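Local structure of poly-beta-1,6-N-acetyl-D-glucosamine export protein (4Y25) at residues G63-W68 with R88-E93; E217-L222 with S229-F234; G239-K244 with K276-G281. The protein exports the biofilm polysaccharide poly-beta-1,6-N-acetyl-D-glucosamine, probably in partly de-N-acetylated form, across the outer membrane; this chain is the protein's C-terminal beta-barrel domain. One frame throughout, in Å; residues are numbered along the deposited sequence.

Along the chain the three contacts follow one another in series, and none nests within or crosses another. Contact 1 (63-68 with 88-93) closes first, over 19 residues, joining the far ends of the hairpin made by strands 64-76 and 79-89. Contact 2 (217-222 with 229-234) spans only six residues, next to the turn between strands 208-225 and 228-243; it lies on the opposite side of the chain's centre from contact 1, their centres about 38 Å apart. Contact 3 (239-244 with 276-281) takes up the later end of strand 228-243 and bridges 31 residues to the end of strand 266-278, skipping strand 247-262. All three belong to one closed antiparallel barrel.

Contact 1: G63-W68 with R88-E93; sequences GIVRDW and RVFNHE
Val89 N donates to Arg66 O at 3.2 Å, a nearly straight bond with an N-H...O angle of 167°. The same carbonyl receives a CA-H...O contact from Arg88, with Arg88 CA 3.6 Å from Arg66 O. The strands are in register here with Arg66 opposite Val89 as a hydrogen-bonded pair and Asp67 opposite Arg88 as a non-hydrogen-bonded one. On the face carrying Asp67 and Arg88 the two side chains run side by side in the same direction. Their charged ends pair loosely: Asp67 OD2 lies 3.7 Å from Arg88 NH1, a long salt bridge with carboxylate and guanidinium planes 64° apart. One methylene of Arg88 packs on Val65, with Val65 CG1 3.7 Å from Arg88 CG. The other methyl, Val65 CG2, meets Phe90 CD1 at 3.7 Å. Phe90 has CG anti to its backbone N (chi1 177°), and the ring beyond it comes nearer to residues 63-65; Phe90 CE1 lies 3.9 Å from Gly63 CA. Arg126 adds a cation-pi contact to this ring. On the reverse face, Val89 CG2 touches the edge of the Trp68 indole in its plane, 3.5 Å from Trp68 CZ3, while Phe51 meets the indole from strand 45-55. Alternation of side chains between two faces is that of an antiparallel hairpin in an outer-membrane beta-barrel, here far from the hairpin's own turn.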
ATOM      1  N   GLY A  63     -13.872  14.882  13.924  1.00141.05           N
ATOM      2  CA  GLY A  63     -13.220  14.874  12.627  1.00141.86           C
ATOM      3  C   GLY A  63     -13.010  13.466  12.102  1.00138.63           C
ATOM      4  O   GLY A  63     -11.886  12.968  12.059  1.00130.65           O
ATOM      5  N   ILE A  64     -14.102  12.827  11.694  1.00145.41           N
ATOM      6  CA  ILE A  64     -14.062  11.437  11.256  1.00141.05           C
ATOM      7  C   ILE A  64     -14.471  11.284   9.785  1.00140.00           C
ATOM      8  O   ILE A  64     -15.467  11.858   9.340  1.00133.09           O
ATOM      9  CB  ILE A  64     -14.969  10.557  12.150  1.00136.37           C
ATOM     10  CG1 ILE A  64     -15.177   9.177  11.527  1.00142.57           C
ATOM     11  CG2 ILE A  64     -16.307  11.239  12.394  1.00144.30           C
ATOM     12  CD1 ILE A  64     -13.905   8.384  11.390  1.00142.52           C
ATOM     13  N   VAL A  65     -13.687  10.506   9.040  1.00126.84           N
ATOM     14  CA  VAL A  65     -13.947  10.246   7.628  1.00116.74           C
ATOM     15  C   VAL A  65     -14.342   8.792   7.374  1.00118.25           C
ATOM     16  O   VAL A  65     -13.604   7.872   7.731  1.00114.18           O
ATOM     17  CB  VAL A  65     -12.714  10.570   6.771  1.00105.85           C
ATOM     18  CG1 VAL A  65     -13.094  10.622   5.298  1.00110.03           C
ATOM     19  CG2 VAL A  65     -12.092  11.886   7.217  1.00 91.62           C
ATOM     20  N   ARG A  66     -15.502   8.586   6.752  1.00112.39           N
ATOM     21  CA  ARG A  66     -15.967   7.237   6.428  1.00109.00           C
ATOM     22  C   ARG A  66     -16.195   7.049   4.927  1.00126.17           C
ATOM     23  O   ARG A  66     -16.522   7.997   4.212  1.00116.27           O
ATOM     24  CB  ARG A  66     -17.255   6.907   7.190  1.00 96.83           C
ATOM     25  CG  ARG A  66     -17.368   7.570   8.551  1.00106.86           C
ATOM     26  CD  ARG A  66     -18.382   6.864   9.438  1.00103.12           C
ATOM     27  NE  ARG A  66     -18.347   7.382  10.804  1.00125.87           N
ATOM     28  CZ  ARG A  66     -18.306   6.624  11.895  1.00134.47           C
ATOM     29  NH1 ARG A  66     -18.292   5.301  11.791  1.00136.68           N
ATOM     30  NH2 ARG A  66     -18.278   7.189  13.095  1.00126.44           N
ATOM     31  N   ASP A  67     -16.009   5.818   4.456  1.00125.03           N
ATOM     32  CA  ASP A  67     -16.233   5.478   3.051  1.00 95.79           C
ATOM     33  C   ASP A  67     -17.226   4.337   2.900  1.00 96.52           C
ATOM     34  O   ASP A  67     -17.113   3.313   3.572  1.00118.84           O
ATOM     35  CB  ASP A  67     -14.926   5.081   2.358  1.00 88.30           C
ATOM     36  CG  ASP A  67     -13.978   6.241   2.181  1.00 95.06           C
ATOM     37  OD1 ASP A  67     -13.890   7.080   3.096  1.00128.46           O
ATOM     38  OD2 ASP A  67     -13.314   6.311   1.127  1.00109.05           O
ATOM     39  N   TRP A  68     -18.194   4.515   2.010  1.00 96.94           N
ATOM     40  CA  TRP A  68     -19.027   3.407   1.568  1.00 98.07           C
ATOM     41  C   TRP A  68     -18.752   3.168   0.094  1.00 98.47           C
ATOM     42  O   TRP A  68     -18.878   4.079  -0.721  1.00105.64           O
ATOM     43  CB  TRP A  68     -20.506   3.693   1.814  1.00111.06           C
ATOM     44  CG  TRP A  68     -20.859   3.694   3.263  1.00124.75           C
ATOM     45  CD1 TRP A  68     -21.167   2.610   4.033  1.00127.53           C
ATOM     46  CD2 TRP A  68     -20.926   4.832   4.128  1.00133.18           C
ATOM     47  NE1 TRP A  68     -21.428   3.004   5.323  1.00137.86           N
ATOM     48  CE2 TRP A  68     -21.287   4.363   5.407  1.00142.48           C
ATOM     49  CE3 TRP A  68     -20.719   6.202   3.944  1.00130.20           C
ATOM     50  CZ2 TRP A  68     -21.445   5.218   6.497  1.00143.58           C
ATOM     51  CZ3 TRP A  68     -20.876   7.046   5.026  1.00137.74           C
ATOM     52  CH2 TRP A  68     -21.236   6.552   6.286  1.00142.01           C
ATOM     53  N   ARG A  88     -17.817   9.389   0.023  1.00108.45           N
ATOM     54  CA  ARG A  88     -17.036   9.809   1.180  1.00110.84           C
ATOM     55  C   ARG A  88     -17.724  10.946   1.924  1.00116.08           C
ATOM     56  O   ARG A  88     -18.167  11.922   1.320  1.00119.60           O
ATOM     57  CB  ARG A  88     -15.627  10.229   0.751  1.00119.58           C
ATOM     58  CG  ARG A  88     -14.638  10.334   1.903  1.00111.98           C
ATOM     59  CD  ARG A  88     -13.312   9.659   1.571  1.00108.54           C
ATOM     60  NE  ARG A  88     -12.409  10.511   0.806  1.00121.38           N
ATOM     61  CZ  ARG A  88     -11.190  10.144   0.420  1.00123.51           C
ATOM     62  NH1 ARG A  88     -10.730   8.937   0.722  1.00100.85           N
ATOM     63  NH2 ARG A  88     -10.431  10.982  -0.274  1.00134.55           N
ATOM     64  N   VAL A  89     -17.815  10.806   3.241  1.00120.07           N
ATOM     65  CA  VAL A  89     -18.497  11.791   4.065  1.00125.14           C
ATOM     66  C   VAL A  89     -17.539  12.436   5.048  1.00125.89           C
ATOM     67  O   VAL A  89     -16.671  11.771   5.618  1.00118.81           O
ATOM     68  CB  VAL A  89     -19.668  11.161   4.846  1.00125.79           C
ATOM     69  CG1 VAL A  89     -20.529  12.242   5.491  1.00122.18           C
ATOM     70  CG2 VAL A  89     -20.507  10.306   3.922  1.00137.07           C
ATOM     71  N   PHE A  90     -17.693  13.740   5.231  1.00133.22           N
ATOM     72  CA  PHE A  90     -16.962  14.437   6.267  1.00130.42           C
ATOM     73  C   PHE A  90     -17.646  15.720   6.736  1.00145.48           C
ATOM     74  O   PHE A  90     -17.814  16.652   5.950  1.00151.75           O
ATOM     75  CB  PHE A  90     -15.558  14.790   5.805  1.00123.74           C
ATOM     76  CG  PHE A  90     -14.818  15.561   6.823  1.00135.17           C
ATOM     77  CD1 PHE A  90     -14.166  14.904   7.845  1.00136.77           C
ATOM     78  CD2 PHE A  90     -14.865  16.946   6.832  1.00145.72           C
ATOM     79  CE1 PHE A  90     -13.521  15.609   8.826  1.00140.67           C
ATOM     80  CE2 PHE A  90     -14.235  17.655   7.812  1.00153.86           C
ATOM     81  CZ  PHE A  90     -13.561  16.985   8.817  1.00153.30           C
ATOM     82  N   ASN A  91     -17.967  15.785   8.027  1.00156.33           N
ATOM     83  CA  ASN A  91     -18.602  16.958   8.636  1.00160.97           C
ATOM     84  C   ASN A  91     -19.855  17.386   7.874  1.00160.52           C
ATOM     85  O   ASN A  91     -19.959  18.527   7.421  1.00161.02           O
ATOM     86  CB  ASN A  91     -17.612  18.130   8.722  1.00158.02           C
ATOM     87  CG  ASN A  91     -18.119  19.267   9.600  1.00157.60           C
ATOM     88  OD1 ASN A  91     -18.845  19.045  10.568  1.00157.23           O
ATOM     89  ND2 ASN A  91     -17.739  20.494   9.257  1.00154.80           N
ATOM     90  N   HIS A  92     -20.794  16.453   7.737  1.00159.14           N
ATOM     91  CA  HIS A  92     -22.040  16.678   7.004  1.00169.52           C
ATOM     92  C   HIS A  92     -21.795  17.169   5.580  1.00169.19           C
ATOM     93  O   HIS A  92     -22.516  18.032   5.079  1.00173.54           O
ATOM     94  CB  HIS A  92     -22.933  17.675   7.749  1.00175.78           C
ATOM     95  CG  HIS A  92     -23.439  17.171   9.064  1.00179.96           C
ATOM     96  ND1 HIS A  92     -22.692  17.230  10.222  1.00177.84           N
ATOM     97  CD2 HIS A  92     -24.618  16.598   9.407  1.00181.33           C
ATOM     98  CE1 HIS A  92     -23.389  16.715  11.220  1.00177.77           C
ATOM     99  NE2 HIS A  92     -24.560  16.324  10.751  1.00180.98           N
ATOM    100  N   GLU A  93     -20.775  16.617   4.930  1.00159.79           N
ATOM    101  CA  GLU A  93     -20.447  17.002   3.563  1.00156.72           C
ATOM    102  C   GLU A  93     -20.071  15.784   2.726  1.00150.04           C
ATOM    103  O   GLU A  93     -19.055  15.132   2.972  1.00137.26           O
ATOM    104  CB  GLU A  93     -19.316  18.034   3.555  1.00161.17           C
ATOM    105  CG  GLU A  93     -18.592  18.174   2.225  1.00172.67           C
ATOM    106  CD  GLU A  93     -18.075  19.580   1.996  1.00179.76           C
ATOM    107  OE1 GLU A  93     -18.438  20.484   2.778  1.00184.99           O
ATOM    108  OE2 GLU A  93     -17.300  19.784   1.039  1.00176.48           O
TER

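Contact 2: E217-L222 with S229-F234; sequences EASHLL and SWEQIF
Leu222 packs on Trp230 beside the turn of a beta hairpin, two neighbouring antiparallel strands of the membrane barrel. Leu222 CB sits 3.3 Å from Trp230 O, the carbonyl that also accepts the bond from Leu222 N at 2.8 Å. CG lies anti to the carbonyl carbon (chi1 -63°), and there the two methyls part: CD1 lies over one face of the Trp230 ring, and Leu222 CD2 is 4.0 Å from Gln232 CD. The Trp230 indole is itself fixed at its polar edge, where NE1 bonds Gln258 on the next strand, 247-262. Further along, Ala218 with Phe234 and His220 with Gln232 form hydrogen-bonded pairs, each joined by two backbone bonds, of which Ala218 N to Phe234 O measures 2.7 Å. On the His220 and Gln232 face these two side chains lie alongside each other, pointing the same way; Gln232 NE2 makes a weak bond to His220 ND1, while Gln232 OE1 finds a firmer partner in Tyr256. The reverse face carries Ser219, Leu221, Glu231 and Ile233. There the methyl Ile233 CG2 packs against the stem of Glu217, 3.8 Å from Glu217 CG. The CH-pi geometry at the turn end is well centred: Leu222 CD1 stands 3.6 Å from the centroid of the six-membered ring of Trp230, 19° off its normal.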
ATOM      1  N   GLU A 217      14.622  -8.506   3.645  1.00 92.35           N
ATOM      2  CA  GLU A 217      13.517  -9.109   4.367  1.00 87.64           C
ATOM      3  C   GLU A 217      13.802 -10.590   4.540  1.00 80.01           C
ATOM      4  O   GLU A 217      14.318 -11.239   3.627  1.00 81.29           O
ATOM      5  CB  GLU A 217      12.194  -8.893   3.630  1.00 76.28           C
ATOM      6  CG  GLU A 217      10.971  -9.347   4.406  1.00 85.95           C
ATOM      7  CD  GLU A 217       9.677  -9.104   3.652  1.00113.41           C
ATOM      8  OE1 GLU A 217       8.928  -8.182   4.039  1.00107.92           O
ATOM      9  OE2 GLU A 217       9.409  -9.837   2.677  1.00139.52           O
ATOM     10  N   ALA A 218      13.484 -11.118   5.716  1.00 75.40           N
ATOM     11  CA  ALA A 218      13.717 -12.528   6.000  1.00 73.73           C
ATOM     12  C   ALA A 218      12.459 -13.190   6.542  1.00 64.90           C
ATOM     13  O   ALA A 218      11.952 -12.810   7.595  1.00 65.91           O
ATOM     14  CB  ALA A 218      14.869 -12.687   6.982  1.00 53.93           C
ATOM     15  N   SER A 219      11.953 -14.175   5.808  1.00 80.09           N
ATOM     16  CA  SER A 219      10.794 -14.941   6.250  1.00 80.08           C
ATOM     17  C   SER A 219      11.235 -16.248   6.891  1.00 73.05           C
ATOM     18  O   SER A 219      11.784 -17.120   6.220  1.00 80.74           O
ATOM     19  CB  SER A 219       9.850 -15.228   5.079  1.00 73.48           C
ATOM     20  OG  SER A 219       9.342 -14.028   4.524  1.00 97.08           O
ATOM     21  N   HIS A 220      11.005 -16.379   8.193  1.00 80.22           N
ATOM     22  CA  HIS A 220      11.334 -17.614   8.891  1.00 82.13           C
ATOM     23  C   HIS A 220      10.072 -18.406   9.201  1.00 97.00           C
ATOM     24  O   HIS A 220       9.050 -17.839   9.587  1.00 97.72           O
ATOM     25  CB  HIS A 220      12.105 -17.327  10.177  1.00 91.16           C
ATOM     26  CG  HIS A 220      12.573 -18.562  10.881  1.00107.02           C
ATOM     27  ND1 HIS A 220      12.199 -18.872  12.170  1.00113.77           N
ATOM     28  CD2 HIS A 220      13.378 -19.570  10.470  1.00101.71           C
ATOM     29  CE1 HIS A 220      12.758 -20.015  12.525  1.00116.15           C
ATOM     30  NE2 HIS A 220      13.480 -20.459  11.511  1.00105.64           N
ATOM     31  N   LEU A 221      10.152 -19.722   9.034  1.00105.50           N
ATOM     32  CA  LEU A 221       9.000 -20.592   9.227  1.00 93.54           C
ATOM     33  C   LEU A 221       8.977 -21.191  10.633  1.00 91.51           C
ATOM     34  O   LEU A 221       9.887 -21.922  11.024  1.00 90.25           O
ATOM     35  CB  LEU A 221       8.998 -21.702   8.177  1.00 93.68           C
ATOM     36  CG  LEU A 221       7.720 -22.533   8.072  1.00105.67           C
ATOM     37  CD1 LEU A 221       6.524 -21.632   7.800  1.00113.75           C
ATOM     38  CD2 LEU A 221       7.861 -23.582   6.983  1.00 98.87           C
ATOM     39  N   LEU A 222       7.929 -20.874  11.385  1.00 87.39           N
ATOM     40  CA  LEU A 222       7.802 -21.335  12.763  1.00 99.77           C
ATOM     41  C   LEU A 222       7.222 -22.746  12.838  1.00103.03           C
ATOM     42  O   LEU A 222       7.671 -23.573  13.634  1.00 94.43           O
ATOM     43  CB  LEU A 222       6.933 -20.364  13.563  1.00 95.77           C
ATOM     44  CG  LEU A 222       7.490 -18.947  13.706  1.00 89.32           C
ATOM     45  CD1 LEU A 222       6.545 -18.072  14.505  1.00 95.66           C
ATOM     46  CD2 LEU A 222       8.858 -18.980  14.367  1.00 80.48           C
ATOM     47  N   SER A 229       0.119 -23.042   7.710  1.00 93.83           N
ATOM     48  CA  SER A 229       1.433 -22.703   8.253  1.00 94.55           C
ATOM     49  C   SER A 229       1.459 -21.448   9.124  1.00 87.34           C
ATOM     50  O   SER A 229       0.447 -20.767   9.301  1.00 73.46           O
ATOM     51  CB  SER A 229       2.430 -22.533   7.106  1.00 99.45           C
ATOM     52  OG  SER A 229       1.960 -21.577   6.172  1.00 96.61           O
ATOM     53  N   TRP A 230       2.645 -21.152   9.651  1.00 88.23           N
ATOM     54  CA  TRP A 230       2.863 -20.016  10.539  1.00 81.20           C
ATOM     55  C   TRP A 230       4.291 -19.500  10.395  1.00 69.72           C
ATOM     56  O   TRP A 230       5.244 -20.219  10.690  1.00 87.54           O
ATOM     57  CB  TRP A 230       2.597 -20.416  11.992  1.00 90.29           C
ATOM     58  CG  TRP A 230       2.777 -19.302  12.977  1.00 89.26           C
ATOM     59  CD1 TRP A 230       2.680 -17.962  12.733  1.00 93.18           C
ATOM     60  CD2 TRP A 230       3.095 -19.433  14.367  1.00 83.09           C
ATOM     61  NE1 TRP A 230       2.914 -17.252  13.886  1.00 80.37           N
ATOM     62  CE2 TRP A 230       3.169 -18.132  14.904  1.00 89.71           C
ATOM     63  CE3 TRP A 230       3.320 -20.525  15.211  1.00 90.55           C
ATOM     64  CZ2 TRP A 230       3.461 -17.894  16.246  1.00102.51           C
ATOM     65  CZ3 TRP A 230       3.608 -20.287  16.542  1.00 84.48           C
ATOM     66  CH2 TRP A 230       3.677 -18.982  17.047  1.00 96.90           C
ATOM     67  N   GLU A 231       4.444 -18.258   9.947  1.00 76.85           N
ATOM     68  CA  GLU A 231       5.779 -17.701   9.740  1.00 92.15           C
ATOM     69  C   GLU A 231       5.967 -16.344  10.416  1.00 84.66           C
ATOM     70  O   GLU A 231       5.001 -15.635  10.688  1.00 80.66           O
ATOM     71  CB  GLU A 231       6.076 -17.569   8.244  1.00 86.50           C
ATOM     72  CG  GLU A 231       5.211 -16.546   7.527  1.00 97.74           C
ATOM     73  CD  GLU A 231       5.746 -16.183   6.151  1.00113.26           C
ATOM     74  OE1 GLU A 231       6.873 -16.606   5.817  1.00113.91           O
ATOM     75  OE2 GLU A 231       5.039 -15.474   5.404  1.00114.02           O
ATOM     76  N   GLN A 232       7.219 -15.991  10.689  1.00 71.55           N
ATOM     77  CA  GLN A 232       7.538 -14.661  11.191  1.00 81.77           C
ATOM     78  C   GLN A 232       8.354 -13.887  10.163  1.00 81.11           C
ATOM     79  O   GLN A 232       9.195 -14.451   9.459  1.00 63.20           O
ATOM     80  CB  GLN A 232       8.298 -14.731  12.515  1.00 64.05           C
ATOM     81  CG  GLN A 232       9.655 -15.392  12.421  1.00 81.79           C
ATOM     82  CD  GLN A 232      10.391 -15.380  13.740  1.00 97.68           C
ATOM     83  OE1 GLN A 232       9.898 -14.846  14.734  1.00 94.73           O
ATOM     84  NE2 GLN A 232      11.579 -15.974  13.759  1.00100.17           N
ATOM     85  N   ILE A 233       8.101 -12.588  10.084  1.00 79.17           N
ATOM     86  CA  ILE A 233       8.753 -11.748   9.097  1.00 68.06           C
ATOM     87  C   ILE A 233       9.607 -10.682   9.765  1.00 66.28           C
ATOM     88  O   ILE A 233       9.103  -9.864  10.533  1.00 80.47           O
ATOM     89  CB  ILE A 233       7.723 -11.066   8.183  1.00 63.81           C
ATOM     90  CG1 ILE A 233       6.753 -12.104   7.614  1.00 70.02           C
ATOM     91  CG2 ILE A 233       8.428 -10.297   7.079  1.00 54.82           C
ATOM     92  CD1 ILE A 233       5.437 -11.521   7.148  1.00 91.58           C
ATOM     93  N   PHE A 234      10.903 -10.697   9.480  1.00 71.25           N
ATOM     94  CA  PHE A 234      11.783  -9.633   9.937  1.00 73.22           C
ATOM     95  C   PHE A 234      12.339  -8.867   8.747  1.00 71.68           C
ATOM     96  O   PHE A 234      12.836  -9.465   7.793  1.00 83.67           O
ATOM     97  CB  PHE A 234      12.927 -10.183  10.787  1.00 72.51           C
ATOM     98  CG  PHE A 234      13.939  -9.145  11.171  1.00101.00           C
ATOM     99  CD1 PHE A 234      13.582  -8.083  11.986  1.00113.54           C
ATOM    100  CD2 PHE A 234      15.243  -9.222  10.708  1.00115.95           C
ATOM    101  CE1 PHE A 234      14.510  -7.117  12.339  1.00108.78           C
ATOM    102  CE2 PHE A 234      16.175  -8.259  11.059  1.00109.19           C
ATOM    103  CZ  PHE A 234      15.806  -7.206  11.875  1.00 97.19           C
TER

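Contact 3: G239-K244 with K276-G281; sequences GASWQK and KRPYDG
A bridge between second-neighbour strands at one rim of the beta-barrel is made by Gln243, at the end of strand 228-243, and Asp280, in the turn that follows strand 266-278. The amide of Gln243 faces Asp280 with both its oxygen and its nitrogen. Gln243 OE1 accepts the backbone bond from Asp280 N at 3.0 Å, with an N-H...O angle of 148°. Beside it, Gln243 NE2 is directed at Asp280 OD1, but the modelled separation is too short to be trusted in detail, and only the pairing of amide with carboxylate should be read from it. The Gln243 side chain gets this far because CG is anti to the backbone N (chi1 -176°) and the rest is extended. Tyr204 OH adds a weak hydrogen bond to the same OE1.

The two strands run in the same general direction, 28° apart over these short segments, and their axes approach no closer than 7.4 Å. The shared direction is that expected of second neighbours in an up-and-down antiparallel barrel, with strand 247-262 between them, and here the contact is carried largely by side chains. Two residues earlier on the same strand, Ser241 has its CB directed toward the other segment, packing against the proline ring with Ser241 CB 3.9 Å from Pro278 CG. Its hydroxyl lies close to the Arg277 guanidinium, but the angle there is too poor for a hydrogen bond. Asp211, on strand 208-225, links the two instead: its carboxylate shares a hydrogen bond with Ser241 OG through one oxygen and takes a salt bridge from Arg277 NH2 through the other. The Arg277 chain is bent at chi3, and its end comes nearer to this site, while Val251 of the intervening strand touches both Ser241 and Arg277.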
ATOM      1  N   GLY A 239      19.136   3.648   4.800  1.00 75.24           N
ATOM      2  CA  GLY A 239      19.336   4.415   3.584  1.00 79.77           C
ATOM      3  C   GLY A 239      19.486   5.904   3.823  1.00 76.03           C
ATOM      4  O   GLY A 239      19.647   6.349   4.957  1.00 74.32           O
ATOM      5  N   ALA A 240      19.434   6.677   2.742  1.00 73.59           N
ATOM      6  CA  ALA A 240      19.563   8.126   2.828  1.00 78.89           C
ATOM      7  C   ALA A 240      18.402   8.827   2.128  1.00 92.41           C
ATOM      8  O   ALA A 240      17.891   8.344   1.115  1.00 83.96           O
ATOM      9  CB  ALA A 240      20.894   8.579   2.230  1.00 59.94           C
ATOM     10  N   SER A 241      17.992   9.965   2.676  1.00 94.92           N
ATOM     11  CA  SER A 241      16.924  10.764   2.086  1.00 92.40           C
ATOM     12  C   SER A 241      17.390  12.176   1.778  1.00 91.38           C
ATOM     13  O   SER A 241      17.890  12.880   2.656  1.00 77.54           O
ATOM     14  CB  SER A 241      15.715  10.825   3.017  1.00 91.72           C
ATOM     15  OG  SER A 241      14.717  11.682   2.491  1.00101.69           O
ATOM     16  N   TRP A 242      17.213  12.595   0.530  1.00 93.53           N
ATOM     17  CA  TRP A 242      17.562  13.952   0.137  1.00 89.62           C
ATOM     18  C   TRP A 242      16.320  14.799  -0.107  1.00 91.76           C
ATOM     19  O   TRP A 242      15.350  14.346  -0.715  1.00101.58           O
ATOM     20  CB  TRP A 242      18.441  13.946  -1.114  1.00 94.87           C
ATOM     21  CG  TRP A 242      18.753  15.323  -1.627  1.00109.77           C
ATOM     22  CD1 TRP A 242      19.780  16.132  -1.234  1.00110.11           C
ATOM     23  CD2 TRP A 242      18.031  16.051  -2.628  1.00108.22           C
ATOM     24  NE1 TRP A 242      19.742  17.317  -1.928  1.00 92.78           N
ATOM     25  CE2 TRP A 242      18.678  17.293  -2.789  1.00 96.32           C
ATOM     26  CE3 TRP A 242      16.902  15.772  -3.403  1.00105.48           C
ATOM     27  CZ2 TRP A 242      18.234  18.252  -3.696  1.00100.54           C
ATOM     28  CZ3 TRP A 242      16.461  16.728  -4.302  1.00106.75           C
ATOM     29  CH2 TRP A 242      17.128  17.950  -4.442  1.00 93.98           C
ATOM     30  N   GLN A 243      16.363  16.034   0.380  1.00 92.99           N
ATOM     31  CA  GLN A 243      15.297  17.000   0.157  1.00 89.03           C
ATOM     32  C   GLN A 243      15.908  18.369  -0.131  1.00102.29           C
ATOM     33  O   GLN A 243      16.711  18.877   0.653  1.00108.11           O
ATOM     34  CB  GLN A 243      14.363  17.065   1.368  1.00 72.36           C
ATOM     35  CG  GLN A 243      13.165  17.985   1.188  1.00 80.85           C
ATOM     36  CD  GLN A 243      12.332  18.110   2.452  1.00 92.11           C
ATOM     37  OE1 GLN A 243      12.592  17.435   3.450  1.00105.17           O
ATOM     38  NE2 GLN A 243      11.328  18.979   2.415  1.00 78.47           N
ATOM     39  N   LYS A 244      15.529  18.954  -1.263  1.00 91.90           N
ATOM     40  CA  LYS A 244      16.067  20.239  -1.692  1.00107.80           C
ATOM     41  C   LYS A 244      15.715  21.319  -0.671  1.00119.97           C
ATOM     42  O   LYS A 244      14.623  21.298  -0.100  1.00119.97           O
ATOM     43  CB  LYS A 244      15.547  20.577  -3.095  1.00110.85           C
ATOM     44  CG  LYS A 244      15.683  22.013  -3.566  1.00125.05           C
ATOM     45  CD  LYS A 244      15.504  22.046  -5.087  1.00125.68           C
ATOM     46  CE  LYS A 244      14.900  23.344  -5.599  1.00114.69           C
ATOM     47  NZ  LYS A 244      14.885  24.410  -4.573  1.00126.75           N
ATOM     48  N   LYS A 276      12.454   6.074  10.685  1.00 77.27           N
ATOM     49  CA  LYS A 276      12.952   7.380  11.080  1.00 88.40           C
ATOM     50  C   LYS A 276      13.652   8.033   9.895  1.00 85.02           C
ATOM     51  O   LYS A 276      14.745   7.626   9.503  1.00 91.23           O
ATOM     52  CB  LYS A 276      13.899   7.251  12.275  1.00100.17           C
ATOM     53  CG  LYS A 276      14.267   8.563  12.949  1.00102.75           C
ATOM     54  CD  LYS A 276      15.176   8.302  14.142  1.00106.88           C
ATOM     55  CE  LYS A 276      15.441   9.561  14.947  1.00 95.62           C
ATOM     56  NZ  LYS A 276      16.349   9.275  16.092  1.00100.75           N
ATOM     57  N   ARG A 277      13.000   9.033   9.315  1.00 91.65           N
ATOM     58  CA  ARG A 277      13.553   9.748   8.175  1.00101.67           C
ATOM     59  C   ARG A 277      13.399  11.252   8.388  1.00 92.83           C
ATOM     60  O   ARG A 277      12.599  11.684   9.217  1.00 75.29           O
ATOM     61  CB  ARG A 277      12.868   9.300   6.877  1.00107.54           C
ATOM     62  CG  ARG A 277      11.409   9.701   6.757  1.00 96.43           C
ATOM     63  CD  ARG A 277      10.817   9.253   5.426  1.00109.05           C
ATOM     64  NE  ARG A 277      11.611   9.696   4.282  1.00121.90           N
ATOM     65  CZ  ARG A 277      11.413  10.837   3.626  1.00126.62           C
ATOM     66  NH1 ARG A 277      10.443  11.661   4.000  1.00118.16           N
ATOM     67  NH2 ARG A 277      12.185  11.154   2.595  1.00134.08           N
ATOM     68  N   PRO A 278      14.183  12.059   7.659  1.00101.82           N
ATOM     69  CA  PRO A 278      14.062  13.515   7.802  1.00 94.30           C
ATOM     70  C   PRO A 278      12.858  14.108   7.071  1.00 85.53           C
ATOM     71  O   PRO A 278      12.581  13.741   5.932  1.00 96.04           O
ATOM     72  CB  PRO A 278      15.368  14.029   7.192  1.00 93.07           C
ATOM     73  CG  PRO A 278      15.760  12.976   6.215  1.00 89.26           C
ATOM     74  CD  PRO A 278      15.345  11.681   6.836  1.00 96.90           C
ATOM     75  N   TYR A 279      12.152  15.014   7.742  1.00 93.48           N
ATOM     76  CA  TYR A 279      11.104  15.815   7.117  1.00 88.94           C
ATOM     77  C   TYR A 279      11.403  17.296   7.335  1.00102.23           C
ATOM     78  O   TYR A 279      11.311  17.787   8.462  1.00 97.03           O
ATOM     79  CB  TYR A 279       9.724  15.487   7.691  1.00 81.96           C
ATOM     80  CG  TYR A 279       9.324  14.027   7.667  1.00 95.35           C
ATOM     81  CD1 TYR A 279       8.696  13.473   6.554  1.00 87.28           C
ATOM     82  CD2 TYR A 279       9.545  13.212   8.771  1.00 75.92           C
ATOM     83  CE1 TYR A 279       8.312  12.142   6.540  1.00 82.37           C
ATOM     84  CE2 TYR A 279       9.166  11.882   8.766  1.00 83.39           C
ATOM     85  CZ  TYR A 279       8.550  11.352   7.650  1.00 96.05           C
ATOM     86  OH  TYR A 279       8.177  10.025   7.649  1.00 94.58           O
ATOM     87  N   ASP A 280      11.752  18.001   6.261  1.00111.35           N
ATOM     88  CA  ASP A 280      12.099  19.422   6.335  1.00110.56           C
ATOM     89  C   ASP A 280      13.180  19.705   7.376  1.00108.17           C
ATOM     90  O   ASP A 280      13.048  20.627   8.181  1.00116.37           O
ATOM     91  CB  ASP A 280      10.862  20.271   6.647  1.00107.72           C
ATOM     92  CG  ASP A 280       9.927  20.402   5.464  1.00114.26           C
ATOM     93  OD1 ASP A 280      10.368  20.145   4.323  1.00125.74           O
ATOM     94  OD2 ASP A 280       8.752  20.772   5.675  1.00114.04           O
ATOM     95  N   GLY A 281      14.246  18.913   7.360  1.00 92.49           N
ATOM     96  CA  GLY A 281      15.348  19.134   8.277  1.00115.62           C
ATOM     97  C   GLY A 281      15.808  17.883   8.994  1.00118.74           C
ATOM     98  O   GLY A 281      16.455  17.020   8.399  1.00122.18           O
TER